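Local coordinates for protein polymeric immunoglobulin receptor (Mus musculus, PDB 4NOF) that probably binds polymeric immunoglobulins and carries them across epithelial cells, its released extracellular part being the secretory component, at residues V21-F27 with T74-I80. Numbering follows the deposited sequence.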
loop_
_atom_site.group_PDB
_atom_site.type_symbol
_atom_site.label_atom_id
_atom_site.label_comp_id
_atom_site.label_asym_id
_atom_site.label_seq_id
_atom_site.Cartn_x
_atom_site.Cartn_y
_atom_site.Cartn_z
ATOM N N VAL A 21 6.924 1.135 -7.958
ATOM C CA VAL A 21 6.182 -0.077 -7.712
ATOM C C VAL A 21 4.706 0.239 -7.761
ATOM O O VAL A 21 4.281 1.295 -7.278
ATOM C CB VAL A 21 6.549 -0.738 -6.356
ATOM C CG1 VAL A 21 6.245 0.160 -5.151
ATOM C CG2 VAL A 21 5.855 -2.065 -6.209
ATOM N N THR A 22 3.939 -0.673 -8.336
ATOM C CA THR A 22 2.492 -0.609 -8.278
ATOM C C THR A 22 1.994 -1.702 -7.361
ATOM O O THR A 22 2.072 -2.889 -7.675
ATOM C CB THR A 22 1.836 -0.750 -9.664
ATOM O OG1 THR A 22 2.291 0.325 -10.491
ATOM C CG2 THR A 22 0.301 -0.691 -9.521
ATOM N N ILE A 23 1.478 -1.300 -6.198
ATOM C CA ILE A 23 0.946 -2.219 -5.181
ATOM C C ILE A 23 -0.534 -2.490 -5.478
ATOM O O ILE A 23 -1.295 -1.561 -5.666
ATOM C CB ILE A 23 1.080 -1.599 -3.766
ATOM C CG1 ILE A 23 2.548 -1.364 -3.417
ATOM C CG2 ILE A 23 0.393 -2.472 -2.710
ATOM C CD1 ILE A 23 2.762 -0.530 -2.173
ATOM N N GLU A 24 -0.909 -3.759 -5.521
ATOM C CA GLU A 24 -2.268 -4.207 -5.744
ATOM C C GLU A 24 -2.980 -4.470 -4.421
ATOM O O GLU A 24 -2.504 -5.269 -3.577
ATOM C CB GLU A 24 -2.262 -5.491 -6.568
ATOM C CG GLU A 24 -3.658 -5.927 -6.985
ATOM C CD GLU A 24 -3.636 -7.043 -8.026
ATOM O OE1 GLU A 24 -3.016 -6.841 -9.095
ATOM O OE2 GLU A 24 -4.248 -8.100 -7.773
ATOM N N CYS A 25 -4.137 -3.847 -4.244
ATOM C CA CYS A 25 -4.919 -3.946 -3.011
ATOM C C CYS A 25 -6.310 -4.504 -3.333
ATOM O O CYS A 25 -7.224 -3.741 -3.679
ATOM C CB CYS A 25 -5.070 -2.562 -2.382
ATOM S SG CYS A 25 -3.485 -1.855 -1.837
ATOM N N PRO A 26 -6.475 -5.824 -3.222
ATOM C CA PRO A 26 -7.789 -6.437 -3.445
ATOM C C PRO A 26 -8.774 -6.202 -2.321
ATOM O O PRO A 26 -8.388 -6.054 -1.172
ATOM C CB PRO A 26 -7.492 -7.953 -3.551
ATOM C CG PRO A 26 -6.051 -8.137 -3.241
ATOM C CD PRO A 26 -5.435 -6.811 -2.876
ATOM N N PHE A 27 -10.061 -6.161 -2.658
ATOM C CA PHE A 27 -11.104 -6.076 -1.661
ATOM C C PHE A 27 -12.393 -6.709 -2.195
ATOM O O PHE A 27 -12.476 -7.051 -3.378
ATOM C CB PHE A 27 -11.342 -4.628 -1.221
ATOM C CG PHE A 27 -11.763 -3.707 -2.325
ATOM C CD1 PHE A 27 -10.816 -3.055 -3.125
ATOM C CD2 PHE A 27 -13.095 -3.515 -2.609
ATOM C CE1 PHE A 27 -11.213 -2.219 -4.175
ATOM C CE2 PHE A 27 -13.502 -2.662 -3.634
ATOM C CZ PHE A 27 -12.571 -2.017 -4.424
ATOM N N THR A 74 -13.101 -4.479 -7.807
ATOM C CA THR A 74 -12.639 -5.255 -6.644
ATOM C C THR A 74 -11.148 -5.119 -6.325
ATOM O O THR A 74 -10.602 -5.922 -5.602
ATOM C CB THR A 74 -12.912 -6.767 -6.818
ATOM O OG1 THR A 74 -12.150 -7.272 -7.916
ATOM C CG2 THR A 74 -14.375 -7.029 -7.033
ATOM N N VAL A 75 -10.492 -4.096 -6.872
ATOM C CA VAL A 75 -9.071 -3.899 -6.618
ATOM C C VAL A 75 -8.761 -2.423 -6.778
ATOM O O VAL A 75 -9.295 -1.774 -7.671
ATOM C CB VAL A 75 -8.157 -4.738 -7.557
ATOM C CG1 VAL A 75 -8.297 -4.296 -8.992
ATOM C CG2 VAL A 75 -6.718 -4.640 -7.122
ATOM N N PHE A 76 -7.916 -1.892 -5.890
ATOM C CA PHE A 76 -7.308 -0.594 -6.109
ATOM C C PHE A 76 -5.808 -0.719 -6.099
ATOM O O PHE A 76 -5.240 -1.774 -5.745
ATOM C CB PHE A 76 -7.805 0.507 -5.164
ATOM C CG PHE A 76 -7.365 0.363 -3.731
ATOM C CD1 PHE A 76 -8.099 -0.411 -2.838
ATOM C CD2 PHE A 76 -6.243 1.077 -3.243
ATOM C CE1 PHE A 76 -7.701 -0.513 -1.498
ATOM C CE2 PHE A 76 -5.861 0.978 -1.897
ATOM C CZ PHE A 76 -6.592 0.168 -1.037
ATOM N N TYR A 77 -5.163 0.347 -6.554
ATOM C CA TYR A 77 -3.733 0.340 -6.769
ATOM C C TYR A 77 -3.117 1.555 -6.136
ATOM O O TYR A 77 -3.720 2.620 -6.102
ATOM C CB TYR A 77 -3.370 0.315 -8.238
ATOM C CG TYR A 77 -3.956 -0.841 -9.001
ATOM C CD1 TYR A 77 -3.302 -2.079 -9.037
ATOM C CD2 TYR A 77 -5.192 -0.725 -9.618
ATOM C CE1 TYR A 77 -3.853 -3.160 -9.743
ATOM C CE2 TYR A 77 -5.751 -1.815 -10.316
ATOM C CZ TYR A 77 -5.078 -3.008 -10.378
ATOM O OH TYR A 77 -5.646 -4.084 -11.075
ATOM N N VAL A 78 -1.909 1.371 -5.606
ATOM C CA VAL A 78 -1.072 2.496 -5.206
ATOM C C VAL A 78 0.280 2.420 -5.883
ATOM O O VAL A 78 1.009 1.442 -5.719
ATOM C CB VAL A 78 -0.878 2.561 -3.677
ATOM C CG1 VAL A 78 0.001 3.739 -3.318
ATOM C CG2 VAL A 78 -2.234 2.670 -2.983
ATOM N N ASN A 79 0.590 3.419 -6.704
ATOM C CA ASN A 79 1.898 3.485 -7.304
ATOM C C ASN A 79 2.760 4.329 -6.432
ATOM O O ASN A 79 2.362 5.413 -6.055
ATOM C CB ASN A 79 1.879 4.062 -8.726
ATOM C CG ASN A 79 3.255 3.971 -9.388
ATOM O OD1 ASN A 79 3.987 4.935 -9.378
ATOM N ND2 ASN A 79 3.630 2.795 -9.864
ATOM N N ILE A 80 3.944 3.833 -6.094
ATOM C CA ILE A 80 4.933 4.644 -5.416
ATOM C C ILE A 80 6.162 4.744 -6.283
ATOM O O ILE A 80 6.754 3.726 -6.645
ATOM C CB ILE A 80 5.321 4.085 -4.021
ATOM C CG1 ILE A 80 4.094 3.912 -3.126
ATOM C CG2 ILE A 80 6.313 5.001 -3.331
ATOM C CD1 ILE A 80 4.360 3.075 -1.923
#
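This is the B–E strand pair of an immunoglobulin V-set domain. Strands 21-26 and 75-80 run antiparallel, at 157° between their directions. The backbone groups of V21, I23 and C25 are satisfied in pairs. V21 N gives to I80 O at 2.9 Å, and I80 N returns to V21 O at 2.8 Å. I23 N to V78 O is 2.8 Å and V78 N to I23 O is 3.0 Å. C25 N to F76 O is 2.8 Å and F76 N to C25 O is 3.0 Å. One more bond, F27 N to T74 O at 3.0 Å, carries the pairing past P26, which has no N-H to give.

The alternate residues of strand 75-80 turn their backbone the other way: Y77 bonds to F67 and N79 to K65, on strand 64-67. E24 N instead meets the hydroxyl of Y13. On the outer face, N79 ND2 donates to T22 OG1 at 2.9 Å and also to N20 OD1, near a bound N-acetylglucosamine. The hydroxyl of T74 is bonded to D72.

V21, I23, C25, F76, V78 and I80 fill the inner face. I23 and V78 reach L38 on the opposite sheet of the sandwich. I23 CD1 lies 4.0 Å from I80 CD1. C25 forms the disulfide with C93 that pins the two sheets together, as in Ig domains generally. The same cysteine covers an aromatic ring: its CB sits 3.4 Å from F76 CZ, over the ring face, while C25 SG lies obliquely, 4.1 Å from the F76 ring centroid.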